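Local coordinates for protein osa (Shigella flexneri, PDB 4O7K) that suppresses the oncogenicity of Agrobacterium tumefaciens, acting as a plasmid-encoded fertility inhibition factor of the ParB/Srx superfamily, at residues L74-A79 / V134-G139; P92-M97 / A148-V153; P98-Y103 / R142-L147; S124-M127 / F132-C135. The protein carries 1 engineered substitution. One frame throughout, in Å; residues are numbered along the deposited sequence.

Interaction 1 (L74-A79 / V134-G139); sequences LAFYRA and VCFTDG
The rings of Phe76 and Phe136 meet from opposite directions, their planes nearly perpendicular at 88°. Phe76 CZ touches Phe136 CZ at 3.7 Å. Phe136 CE2 lies at the edge of the Phe76 ring, while Val134 CG2 sits over one face of that ring. The edge of the Phe136 ring has Asp138 O in its plane. This is helix-on-strand packing within the ParB/Srx-type domain: the axes of helix segment 74-79 and strand segment 134-136 pass 8.8 Å apart, nearly at a right angle. The contact is buried. CG of Phe76 stands anti to the backbone N (chi1 -179°), which carries the ring off the helix to Phe136. One turn later, Ala79 presents its methyl group to Val134, and its CB lies 3.7 Å from Val134 CG1. Val134 CG2 reaches both the CB and the carbonyl carbon of Ala79. Around this pair, Phe154 meets Phe76 edge-to-face, and the Trp80 ring also meets Phe136. Val134 is also touched by Leu167 of helix 161-171. One backbone hydrogen bond joins helix to strand: Val134 N donates to Ala79 O at a long 3.3 Å, from well above the carbonyl plane, with a C=O...N angle of 109°.

Interaction 2 (P92-M97 / A148-V153); sequences PLKQDM and AHEVAV. With PO4 (phosphate ion), chain C.
Two bent side chains bring Lys94 and Glu150 together. Lys94 turns at chi3 (74°), and Glu150 turns at chi2 (-85°). The two chains cross at about a right angle, and the ammonium group sits between the two oxygens but well out of the carboxylate plane. Lys94 NZ is 3.0 Å from Glu150 OE1 and equally far from Glu150 OE2. This is a salt bridge, but both of its hydrogen bonds are weak. Nearer the backbone the contact is apolar. Lys94 CG rests 3.9 Å from Ala148 CA. Met97 comes in beside it, with its CB 4.3 Å from Ala148 CB and its SD near Ala148 N.

The contact joins a short 3-10 turn, 94-97, to the end of helix 140-148. That end is a Schellman motif. Glu150, at positive phi, is its C-prime residue, with Glu150 N bonded to Leu147 O and Val151 N to Leu146 O. The acidic side chain therefore leaves the chain just where the helix stops.

His149 points its CB away from the 3-10 turn and serves a phosphate, probably taken up from the crystallisation liquor. Its NE2 donates to phosphate O2 at 2.7 Å, in the plane of the ring and nearly straight at 165°. His149 ND1 is bonded to Trp145 O, which helps to fix the ring's rotation. His52 and Trp145 also bind this phosphate.

Arg17 brings a second positive charge close to Lys94. The Glu150 carboxylate probably offsets part of that charge, although its weak, exposed bridge may add little rigidity.

Interaction 3 (P98-Y103 / R142-L147); sequences PKDRKY and RSMWLL. With PO4 (phosphate ion), chain B; IPA (isopropyl alcohol), chain E; PO4 (phosphate ion), chain C.
Aromatic and apolar contacts carry the join between Tyr103 and helix 140-148. The Tyr103 ring comes against the helix backbone, with its CE2 3.6 Å from Trp145 CA. Its phenol end passes Trp145 CD1, which is 3.8 Å from Tyr103 OH. The two side chains cross at about a right angle, but the Tyr103 and Trp145 five-membered ring planes differ by only 33°. Pro98 CA covers one face of the Tyr103 ring.

A van der Waals contact sets the methyl and sulfur of Met144 across the Asp100 carboxylate, with Met144 CE 3.6 Å from Asp100 OD2.

Among the polar bonds, Asp100 OD1 accepts from Lys102 N at 2.9 Å, capping the type I turn into helix 103-112. A phosphate, probably from the crystallisation liquor, bridges the segments at the N-terminal end of helix 140-148, a common anion site. Lys102 NZ holds its O2 at 2.8 Å. Arg142 N and NE share its O4, Arg142 NH2 takes O1, and Thr141 OG1 also bonds it. Trp145 NE1 makes a bent bond (138°) to the phosphate that also binds His149.

The contact sets the start of helix 103-112 against helix 140-148. Trp80 of helix 73-81 touches Met144, and Phe110 stacks on Trp145.

Interaction 4 (S124-M127 / F132-C135); sequences SPTM and FAVC
Ser124 and Cys135 form a hydrogen-bonded pair in an antiparallel beta hairpin, strands 118-128 and 131-136. Ser124 N donates to Cys135 O at 2.9 Å. In return Cys135 N donates to Ser124 O, also at 2.9 Å and nearly straight at 171°. Ser124 O has a further neighbour in Val134 CA, a CA-H...O contact.

Pro125 follows as a non-hydrogen-bonded pair with Val134, a position that asks no N-H of the proline. Its CB packs 3.6 Å from Phe132 CE1, on the diagonal across the hairpin. CG of Phe132 is anti to the backbone N (chi1 -178°), and the ring leans toward the proline. His170 stacks on Phe132, and Leu167 of the same helix, 161-171, touches Pro125.

Thr126 pairs with Ala133 by two bonds. Thr126 N reaches Ala133 O at 2.8 Å, and Ala133 N reaches Thr126 O from above the carbonyl plane. Thr126 CG2 shares the face of Ser124, Ala133 and Cys135. It lies 4.0 Å from Ala133 CB and 3.8 Å from Cys135 SG.

Met127 is paired with Phe132 in the backbone register alone.

The two faces thus differ. Pro125, Phe132 and Val134 pack toward helix 161-171, while small side chains and a sulfur pack on the other face. Four backbone bonds hold the strands together, and the side chains across the pair add mainly apolar contact.

Of the contact segments, 74-79 on helix 73-81 comes first. Interaction 1 ties it to strand 131-136, closing a loop of 54 residues. The chain then runs through 92-97 and 98-103, which meet the far end of helix 140-148 and that helix itself in interactions 2 and 3. Interaction 3 is nested inside interaction 2, and interaction 1 crosses both. Interaction 4 closes the tight hairpin, nested inside the loops of interactions 2 and 3, and ends on the same strand as interaction 1, sharing Val134 and Cys135. Tyr77 OH probably bonds to Lys94 N, linking interactions 1 and 2. Interactions 2 and 3 touch directly and also share one phosphate. Interaction 4 touches neither of them.

Interaction 1 (L74-A79 / V134-G139)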
loop_
_atom_site.group_PDB
_atom_site.type_symbol
_atom_site.label_atom_id
_atom_site.label_comp_id
_atom_site.label_asym_id
_atom_site.label_seq_id
_atom_site.Cartn_x
_atom_site.Cartn_y
_atom_site.Cartn_z
ATOM N N LEU A 74 4.257 4.148 5.827
ATOM C CA LEU A 74 4.026 4.243 7.271
ATOM C C LEU A 74 2.634 4.790 7.595
ATOM O O LEU A 74 2.008 4.371 8.567
ATOM C CB LEU A 74 5.075 5.135 7.930
ATOM C CG LEU A 74 6.521 4.634 7.970
ATOM C CD1 LEU A 74 7.352 5.586 8.810
ATOM C CD2 LEU A 74 6.623 3.207 8.504
ATOM N N ALA A 75 2.169 5.750 6.800
ATOM C CA ALA A 75 0.834 6.308 7.024
ATOM C C ALA A 75 -0.241 5.281 6.683
ATOM O O ALA A 75 -1.275 5.193 7.358
ATOM C CB ALA A 75 0.639 7.561 6.211
ATOM N N PHE A 76 0.003 4.525 5.620
ATOM C CA PHE A 76 -0.923 3.490 5.170
ATOM C C PHE A 76 -1.035 2.410 6.239
ATOM O O PHE A 76 -2.139 1.983 6.590
ATOM C CB PHE A 76 -0.438 2.907 3.837
ATOM C CG PHE A 76 -1.324 1.837 3.272
ATOM C CD1 PHE A 76 -2.369 2.162 2.419
ATOM C CD2 PHE A 76 -1.092 0.502 3.564
ATOM C CE1 PHE A 76 -3.168 1.173 1.874
ATOM C CE2 PHE A 76 -1.884 -0.490 3.017
ATOM C CZ PHE A 76 -2.929 -0.151 2.177
ATOM N N TYR A 77 0.128 1.993 6.744
ATOM C CA TYR A 77 0.240 1.029 7.829
ATOM C C TYR A 77 -0.573 1.495 9.036
ATOM O O TYR A 77 -1.369 0.733 9.579
ATOM C CB TYR A 77 1.717 0.845 8.191
ATOM C CG TYR A 77 2.055 -0.155 9.283
ATOM C CD1 TYR A 77 1.193 -1.200 9.622
ATOM C CD2 TYR A 77 3.264 -0.054 9.962
ATOM C CE1 TYR A 77 1.539 -2.109 10.622
ATOM C CE2 TYR A 77 3.612 -0.939 10.947
ATOM C CZ TYR A 77 2.755 -1.961 11.279
ATOM O OH TYR A 77 3.136 -2.829 12.267
ATOM N N ARG A 78 -0.370 2.746 9.442
ATOM C CA ARG A 78 -1.100 3.318 10.577
ATOM C C ARG A 78 -2.612 3.318 10.372
ATOM O O ARG A 78 -3.374 2.973 11.281
ATOM C CB ARG A 78 -0.628 4.745 10.848
ATOM C CG ARG A 78 -1.396 5.445 11.954
ATOM C CD ARG A 78 -0.880 6.854 12.197
ATOM N NE ARG A 78 -1.598 7.498 13.297
ATOM C CZ ARG A 78 -2.738 8.170 13.154
ATOM N NH1 ARG A 78 -3.296 8.294 11.958
ATOM N NH2 ARG A 78 -3.321 8.720 14.208
ATOM N N ALA A 79 -3.048 3.717 9.184
ATOM C CA ALA A 79 -4.477 3.758 8.876
ATOM C C ALA A 79 -5.080 2.352 8.879
ATOM O O ALA A 79 -6.236 2.146 9.284
ATOM C CB ALA A 79 -4.706 4.437 7.533
ATOM N N VAL A 134 -8.311 2.466 6.769
ATOM C CA VAL A 134 -8.341 1.894 5.430
ATOM C C VAL A 134 -8.688 0.416 5.503
ATOM O O VAL A 134 -8.281 -0.299 6.420
ATOM C CB VAL A 134 -7.002 2.080 4.673
ATOM C CG1 VAL A 134 -6.697 3.553 4.497
ATOM C CG2 VAL A 134 -5.869 1.392 5.392
ATOM N N CYS A 135 -9.490 -0.029 4.542
ATOM C CA CYS A 135 -9.872 -1.430 4.449
ATOM C C CYS A 135 -9.659 -1.882 3.003
ATOM O O CYS A 135 -9.265 -1.083 2.140
ATOM C CB CYS A 135 -11.336 -1.652 4.901
ATOM S SG CYS A 135 -12.555 -0.730 3.922
ATOM N N PHE A 136 -9.928 -3.160 2.744
ATOM C CA PHE A 136 -9.493 -3.786 1.503
ATOM C C PHE A 136 -10.609 -4.452 0.733
ATOM O O PHE A 136 -11.500 -5.085 1.309
ATOM C CB PHE A 136 -8.412 -4.833 1.790
ATOM C CG PHE A 136 -7.110 -4.260 2.253
ATOM C CD1 PHE A 136 -6.944 -3.843 3.560
ATOM C CD2 PHE A 136 -6.028 -4.165 1.378
ATOM C CE1 PHE A 136 -5.747 -3.324 3.985
ATOM C CE2 PHE A 136 -4.823 -3.644 1.800
ATOM C CZ PHE A 136 -4.666 -3.234 3.098
ATOM N N THR A 137 -10.539 -4.328 -0.585
ATOM C CA THR A 137 -11.327 -5.186 -1.454
ATOM C C THR A 137 -10.455 -6.392 -1.794
ATOM O O THR A 137 -10.920 -7.527 -1.812
ATOM C CB THR A 137 -11.779 -4.454 -2.716
ATOM O OG1 THR A 137 -12.730 -3.443 -2.358
ATOM C CG2 THR A 137 -12.397 -5.416 -3.715
ATOM N N ASP A 138 -9.176 -6.130 -2.048
ATOM C CA ASP A 138 -8.190 -7.185 -2.220
ATOM C C ASP A 138 -6.779 -6.614 -2.049
ATOM O O ASP A 138 -6.593 -5.394 -1.984
ATOM C CB ASP A 138 -8.345 -7.851 -3.595
ATOM C CG ASP A 138 -8.388 -6.841 -4.730
ATOM O OD1 ASP A 138 -7.433 -6.059 -4.857
ATOM O OD2 ASP A 138 -9.385 -6.801 -5.484
ATOM N N GLY A 139 -5.793 -7.501 -1.959
ATOM C CA GLY A 139 -4.400 -7.098 -1.910
ATOM C C GLY A 139 -3.798 -6.957 -0.523
ATOM O O GLY A 139 -2.787 -6.285 -0.366
#

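Interaction 2 (P92-M97 / A148-V153)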
loop_
_atom_site.group_PDB
_atom_site.type_symbol
_atom_site.label_atom_id
_atom_site.label_comp_id
_atom_site.label_asym_id
_atom_site.label_seq_id
_atom_site.Cartn_x
_atom_site.Cartn_y
_atom_site.Cartn_z
ATOM N N PRO A 92 -1.669 -7.300 11.043
ATOM C CA PRO A 92 -0.622 -7.793 11.946
ATOM C C PRO A 92 0.461 -6.734 12.155
ATOM O O PRO A 92 0.597 -5.845 11.311
ATOM C CB PRO A 92 -0.043 -9.011 11.203
ATOM C CG PRO A 92 -1.032 -9.336 10.123
ATOM C CD PRO A 92 -1.695 -8.040 9.768
ATOM N N LEU A 93 1.214 -6.808 13.251
ATOM C CA LEU A 93 2.429 -6.011 13.347
ATOM C C LEU A 93 3.364 -6.425 12.219
ATOM O O LEU A 93 3.344 -7.576 11.782
ATOM C CB LEU A 93 3.131 -6.194 14.693
ATOM C CG LEU A 93 2.476 -5.679 15.978
ATOM C CD1 LEU A 93 3.443 -5.870 17.131
ATOM C CD2 LEU A 93 2.066 -4.220 15.855
ATOM N N LYS A 94 4.174 -5.482 11.755
ATOM C CA LYS A 94 5.164 -5.745 10.713
ATOM C C LYS A 94 5.965 -7.013 10.999
ATOM O O LYS A 94 6.077 -7.885 10.144
ATOM C CB LYS A 94 6.107 -4.552 10.578
ATOM C CG LYS A 94 6.065 -3.894 9.227
ATOM C CD LYS A 94 6.442 -2.413 9.309
ATOM C CE LYS A 94 7.925 -2.209 9.528
ATOM N NZ LYS A 94 8.276 -0.755 9.435
ATOM N N GLN A 95 6.472 -7.136 12.224
ATOM C CA GLN A 95 7.279 -8.295 12.608
ATOM C C GLN A 95 6.559 -9.620 12.420
ATOM O O GLN A 95 7.205 -10.656 12.293
ATOM C CB GLN A 95 7.744 -8.170 14.063
ATOM C CG GLN A 95 6.637 -7.909 15.067
ATOM C CD GLN A 95 7.171 -7.627 16.467
ATOM O OE1 GLN A 95 7.287 -8.533 17.299
ATOM N NE2 GLN A 95 7.506 -6.366 16.728
ATOM N N ASP A 96 5.229 -9.591 12.396
ATOM C CA ASP A 96 4.457 -10.819 12.304
ATOM C C ASP A 96 3.874 -11.037 10.919
ATOM O O ASP A 96 3.305 -12.092 10.634
ATOM C CB ASP A 96 3.329 -10.817 13.337
ATOM C CG ASP A 96 3.848 -10.807 14.755
ATOM O OD1 ASP A 96 4.858 -11.490 15.019
ATOM O OD2 ASP A 96 3.253 -10.112 15.602
ATOM N N MET A 97 4.008 -10.038 10.056
ATOM C CA MET A 97 3.444 -10.158 8.720
ATOM C C MET A 97 3.967 -11.377 7.947
ATOM O O MET A 97 3.184 -12.030 7.264
ATOM C CB MET A 97 3.688 -8.874 7.922
ATOM C CG MET A 97 2.759 -7.740 8.323
ATOM S SD MET A 97 3.172 -6.198 7.491
ATOM C CE MET A 97 2.060 -5.055 8.314
ATOM N N ALA A 148 6.383 -4.905 5.280
ATOM C CA ALA A 148 7.417 -5.628 6.016
ATOM C C ALA A 148 8.784 -5.398 5.384
ATOM O O ALA A 148 9.804 -5.446 6.073
ATOM C CB ALA A 148 7.096 -7.124 6.077
ATOM N N HIS A 149 8.805 -5.126 4.080
ATOM C CA HIS A 149 10.074 -4.857 3.384
ATOM C C HIS A 149 10.414 -3.370 3.355
ATOM O O HIS A 149 11.387 -2.957 2.719
ATOM C CB HIS A 149 10.034 -5.404 1.958
ATOM C CG HIS A 149 10.214 -6.886 1.882
ATOM N ND1 HIS A 149 9.163 -7.769 1.973
ATOM C CD2 HIS A 149 11.330 -7.639 1.736
ATOM C CE1 HIS A 149 9.622 -9.005 1.883
ATOM N NE2 HIS A 149 10.934 -8.953 1.732
ATOM N N GLU A 150 9.617 -2.575 4.061
ATOM C CA GLU A 150 9.883 -1.144 4.195
ATOM C C GLU A 150 9.917 -0.412 2.854
ATOM O O GLU A 150 10.742 0.472 2.645
ATOM C CB GLU A 150 11.213 -0.911 4.918
ATOM C CG GLU A 150 11.414 -1.754 6.166
ATOM C CD GLU A 150 10.797 -1.127 7.387
ATOM O OE1 GLU A 150 10.214 -0.026 7.256
ATOM O OE2 GLU A 150 10.901 -1.726 8.482
ATOM N N VAL A 151 9.048 -0.795 1.928
ATOM C CA VAL A 151 8.891 -0.010 0.714
ATOM C C VAL A 151 8.278 1.335 1.115
ATOM O O VAL A 151 7.189 1.378 1.714
ATOM C CB VAL A 151 8.015 -0.728 -0.316
ATOM C CG1 VAL A 151 7.837 0.135 -1.548
ATOM C CG2 VAL A 151 8.636 -2.072 -0.663
ATOM N N ALA A 152 8.987 2.423 0.813
ATOM C CA ALA A 152 8.644 3.746 1.350
ATOM C C ALA A 152 7.305 4.278 0.843
ATOM O O ALA A 152 6.489 4.811 1.613
ATOM C CB ALA A 152 9.748 4.739 1.018
ATOM N N VAL A 153 7.109 4.147 -0.464
ATOM C CA VAL A 153 5.907 4.622 -1.143
ATOM C C VAL A 153 5.500 3.570 -2.168
ATOM O O VAL A 153 6.352 2.978 -2.843
ATOM C CB VAL A 153 6.140 6.001 -1.839
ATOM C CG1 VAL A 153 4.893 6.463 -2.591
ATOM C CG2 VAL A 153 6.557 7.057 -0.824
HETATM P P PO4 C . 11.663 -12.122 0.353
HETATM O O1 PO4 C . 10.274 -12.142 0.975
HETATM O O2 PO4 C . 12.506 -11.055 1.010
HETATM O O3 PO4 C . 12.343 -13.459 0.535
HETATM O O4 PO4 C . 11.550 -11.846 -1.126
#

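Interaction 3 (P98-Y103 / R142-L147)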
loop_
_atom_site.group_PDB
_atom_site.type_symbol
_atom_site.label_atom_id
_atom_site.label_comp_id
_atom_site.label_asym_id
_atom_site.label_seq_id
_atom_site.Cartn_x
_atom_site.Cartn_y
_atom_site.Cartn_z
ATOM N N PRO A 98 5.275 -11.707 8.060
ATOM C CA PRO A 98 5.682 -12.870 7.257
ATOM C C PRO A 98 5.078 -14.188 7.725
ATOM O O PRO A 98 5.162 -15.172 6.993
ATOM C CB PRO A 98 7.212 -12.886 7.410
ATOM C CG PRO A 98 7.574 -11.467 7.691
ATOM C CD PRO A 98 6.447 -10.977 8.580
ATOM N N LYS A 99 4.448 -14.206 8.901
ATOM C CA LYS A 99 3.818 -15.427 9.406
ATOM C C LYS A 99 2.477 -15.692 8.743
ATOM O O LYS A 99 1.933 -16.789 8.863
ATOM C CB LYS A 99 3.630 -15.366 10.926
ATOM C CG LYS A 99 4.928 -15.336 11.709
ATOM C CD LYS A 99 4.712 -14.863 13.142
ATOM C CE LYS A 99 5.960 -14.158 13.683
ATOM N NZ LYS A 99 6.922 -15.078 14.351
ATOM N N ASP A 100 1.939 -14.685 8.057
ATOM C CA ASP A 100 0.642 -14.816 7.394
ATOM C C ASP A 100 0.696 -15.977 6.405
ATOM O O ASP A 100 1.728 -16.205 5.773
ATOM C CB ASP A 100 0.264 -13.510 6.687
ATOM C CG ASP A 100 -1.098 -13.567 6.035
ATOM O OD1 ASP A 100 -1.201 -14.087 4.904
ATOM O OD2 ASP A 100 -2.065 -13.059 6.638
ATOM N N ARG A 101 -0.402 -16.717 6.276
ATOM C CA ARG A 101 -0.374 -17.964 5.512
ATOM C C ARG A 101 -0.149 -17.746 4.017
ATOM O O ARG A 101 0.393 -18.622 3.341
ATOM C CB ARG A 101 -1.666 -18.762 5.732
ATOM C CG ARG A 101 -2.896 -18.161 5.075
ATOM C CD ARG A 101 -3.556 -19.135 4.101
ATOM N NE ARG A 101 -4.844 -18.636 3.619
ATOM C CZ ARG A 101 -5.306 -18.811 2.382
ATOM N NH1 ARG A 101 -6.487 -18.315 2.037
ATOM N NH2 ARG A 101 -4.589 -19.478 1.488
ATOM N N LYS A 102 -0.540 -16.592 3.508
ATOM C CA LYS A 102 -0.371 -16.284 2.105
ATOM C C LYS A 102 0.901 -15.585 1.745
ATOM O O LYS A 102 1.147 -15.309 0.629
ATOM C CB LYS A 102 -1.521 -15.455 1.611
ATOM C CG LYS A 102 -2.838 -16.111 1.855
ATOM C CD LYS A 102 -3.991 -15.196 1.531
ATOM C CE LYS A 102 -4.215 -15.132 0.050
ATOM N NZ LYS A 102 -4.542 -13.740 -0.321
ATOM N N TYR A 103 1.688 -15.287 2.732
ATOM C CA TYR A 103 2.877 -14.459 2.544
ATOM C C TYR A 103 3.963 -15.134 1.687
ATOM O O TYR A 103 4.592 -14.460 0.863
ATOM C CB TYR A 103 3.450 -14.058 3.910
ATOM C CG TYR A 103 4.488 -12.946 3.884
ATOM C CD1 TYR A 103 5.832 -13.224 3.648
ATOM C CD2 TYR A 103 4.129 -11.626 4.135
ATOM C CE1 TYR A 103 6.791 -12.214 3.645
ATOM C CE2 TYR A 103 5.073 -10.620 4.138
ATOM C CZ TYR A 103 6.407 -10.917 3.889
ATOM O OH TYR A 103 7.349 -9.913 3.893
ATOM N N ARG A 142 -0.082 -8.816 -0.307
ATOM C CA ARG A 142 0.963 -8.117 -1.050
ATOM C C ARG A 142 1.260 -6.778 -0.375
ATOM O O ARG A 142 2.383 -6.297 -0.428
ATOM C CB ARG A 142 0.572 -7.925 -2.518
ATOM C CG ARG A 142 -0.516 -6.896 -2.771
ATOM C CD ARG A 142 -1.160 -7.112 -4.134
ATOM N NE ARG A 142 -1.925 -8.359 -4.190
ATOM C CZ ARG A 142 -2.239 -8.994 -5.317
ATOM N NH1 ARG A 142 -1.850 -8.504 -6.491
ATOM N NH2 ARG A 142 -2.928 -10.121 -5.275
ATOM N N SER A 143 0.259 -6.195 0.286
ATOM C CA SER A 143 0.469 -4.980 1.085
ATOM C C SER A 143 1.371 -5.265 2.285
ATOM O O SER A 143 2.227 -4.443 2.636
ATOM C CB SER A 143 -0.868 -4.394 1.580
ATOM O OG SER A 143 -1.674 -3.929 0.505
ATOM N N MET A 144 1.176 -6.420 2.921
ATOM C CA MET A 144 2.034 -6.818 4.038
ATOM C C MET A 144 3.487 -6.975 3.595
ATOM O O MET A 144 4.417 -6.576 4.299
ATOM C CB MET A 144 1.549 -8.129 4.664
ATOM C CG MET A 144 0.187 -8.054 5.334
ATOM S SD MET A 144 -0.202 -9.655 6.063
ATOM C CE MET A 144 -1.954 -9.462 6.444
ATOM N N TRP A 145 3.667 -7.578 2.426
ATOM C CA TRP A 145 5.002 -7.814 1.888
ATOM C C TRP A 145 5.721 -6.474 1.752
ATOM O O TRP A 145 6.833 -6.307 2.253
ATOM C CB TRP A 145 4.924 -8.549 0.541
ATOM C CG TRP A 145 6.276 -9.016 0.011
ATOM C CD1 TRP A 145 6.854 -10.249 0.190
ATOM C CD2 TRP A 145 7.205 -8.251 -0.773
ATOM N NE1 TRP A 145 8.080 -10.294 -0.436
ATOM C CE2 TRP A 145 8.320 -9.081 -1.033
ATOM C CE3 TRP A 145 7.203 -6.943 -1.277
ATOM C CZ2 TRP A 145 9.415 -8.649 -1.776
ATOM C CZ3 TRP A 145 8.291 -6.517 -2.015
ATOM C CH2 TRP A 145 9.384 -7.370 -2.261
ATOM N N LEU A 146 5.048 -5.502 1.131
ATOM C CA LEU A 146 5.634 -4.185 0.896
ATOM C C LEU A 146 5.959 -3.498 2.210
ATOM O O LEU A 146 7.030 -2.920 2.372
ATOM C CB LEU A 146 4.693 -3.302 0.053
ATOM C CG LEU A 146 4.415 -3.731 -1.397
ATOM C CD1 LEU A 146 3.117 -3.111 -1.898
ATOM C CD2 LEU A 146 5.566 -3.328 -2.303
ATOM N N LEU A 147 5.033 -3.581 3.154
ATOM C CA LEU A 147 5.214 -2.941 4.453
ATOM C C LEU A 147 6.362 -3.576 5.244
ATOM O O LEU A 147 7.223 -2.875 5.793
ATOM C CB LEU A 147 3.912 -3.003 5.243
ATOM C CG LEU A 147 2.826 -2.061 4.728
ATOM C CD1 LEU A 147 1.577 -2.214 5.588
ATOM C CD2 LEU A 147 3.332 -0.613 4.723
HETATM P P PO4 B . -3.143 -10.997 -1.747
HETATM O O1 PO4 B . -4.220 -11.110 -2.788
HETATM O O2 PO4 B . -3.758 -11.097 -0.373
HETATM O O3 PO4 B . -2.111 -12.077 -1.949
HETATM O O4 PO4 B . -2.441 -9.659 -1.853
HETATM C C1 IPA E . -3.435 -10.646 -8.704
HETATM C C2 IPA E . -2.734 -11.998 -8.778
HETATM C C3 IPA E . -1.600 -11.956 -9.796
HETATM O O2 IPA E . -2.202 -12.312 -7.514
HETATM P P PO4 C . 11.663 -12.122 0.353
HETATM O O1 PO4 C . 10.274 -12.142 0.975
HETATM O O2 PO4 C . 12.506 -11.055 1.010
HETATM O O3 PO4 C . 12.343 -13.459 0.535
HETATM O O4 PO4 C . 11.550 -11.846 -1.126
#

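Interaction 4 (S124-M127 / F132-C135)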
loop_
_atom_site.group_PDB
_atom_site.type_symbol
_atom_site.label_atom_id
_atom_site.label_comp_id
_atom_site.label_asym_id
_atom_site.label_seq_id
_atom_site.Cartn_x
_atom_site.Cartn_y
_atom_site.Cartn_z
ATOM N N SER A 124 -9.900 0.972 0.258
ATOM C CA SER A 124 -10.962 1.943 0.433
ATOM C C SER A 124 -10.801 2.674 1.751
ATOM O O SER A 124 -10.405 2.080 2.751
ATOM C CB SER A 124 -12.327 1.253 0.373
ATOM O OG SER A 124 -12.476 0.533 -0.838
ATOM N N PRO A 125 -11.112 3.976 1.759
ATOM C CA PRO A 125 -11.196 4.693 3.026
ATOM C C PRO A 125 -12.449 4.226 3.758
ATOM O O PRO A 125 -13.405 3.825 3.094
ATOM C CB PRO A 125 -11.326 6.152 2.601
ATOM C CG PRO A 125 -11.953 6.084 1.247
ATOM C CD PRO A 125 -11.446 4.826 0.608
ATOM N N THR A 126 -12.448 4.271 5.085
ATOM C CA THR A 126 -13.628 3.883 5.844
ATOM C C THR A 126 -13.583 4.534 7.223
ATOM O O THR A 126 -12.623 5.232 7.565
ATOM C CB THR A 126 -13.752 2.324 5.958
ATOM O OG1 THR A 126 -15.065 1.962 6.422
ATOM C CG2 THR A 126 -12.686 1.733 6.876
ATOM N N MET A 127 -14.635 4.310 8.006
ATOM C CA MET A 127 -14.765 4.888 9.338
ATOM C C MET A 127 -14.945 3.754 10.343
ATOM O O MET A 127 -15.787 2.878 10.153
ATOM C CB MET A 127 -15.949 5.866 9.385
ATOM C CG MET A 127 -16.080 6.699 10.662
ATOM S SD MET A 127 -16.833 5.790 12.026
ATOM C CE MET A 127 -18.440 5.442 11.337
ATOM N N PHE A 132 -10.834 7.614 11.081
ATOM C CA PHE A 132 -10.466 7.222 9.732
ATOM C C PHE A 132 -9.699 5.902 9.738
ATOM O O PHE A 132 -8.877 5.661 10.620
ATOM C CB PHE A 132 -9.622 8.312 9.069
ATOM C CG PHE A 132 -9.249 7.990 7.665
ATOM C CD1 PHE A 132 -10.111 8.297 6.625
ATOM C CD2 PHE A 132 -8.056 7.335 7.380
ATOM C CE1 PHE A 132 -9.784 7.977 5.323
ATOM C CE2 PHE A 132 -7.727 7.012 6.083
ATOM C CZ PHE A 132 -8.593 7.337 5.048
ATOM N N ALA A 133 -9.961 5.056 8.746
ATOM C CA ALA A 133 -9.179 3.844 8.564
ATOM C C ALA A 133 -9.165 3.429 7.099
ATOM O O ALA A 133 -9.898 3.976 6.282
ATOM C CB ALA A 133 -9.733 2.701 9.439
ATOM N N VAL A 134 -8.311 2.466 6.769
ATOM C CA VAL A 134 -8.341 1.894 5.430
ATOM C C VAL A 134 -8.688 0.416 5.503
ATOM O O VAL A 134 -8.281 -0.299 6.420
ATOM C CB VAL A 134 -7.002 2.080 4.673
ATOM C CG1 VAL A 134 -6.697 3.553 4.497
ATOM C CG2 VAL A 134 -5.869 1.392 5.392
ATOM N N CYS A 135 -9.490 -0.029 4.542
ATOM C CA CYS A 135 -9.872 -1.430 4.449
ATOM C C CYS A 135 -9.659 -1.882 3.003
ATOM O O CYS A 135 -9.265 -1.083 2.140
ATOM C CB CYS A 135 -11.336 -1.652 4.901
ATOM S SG CYS A 135 -12.555 -0.730 3.922
#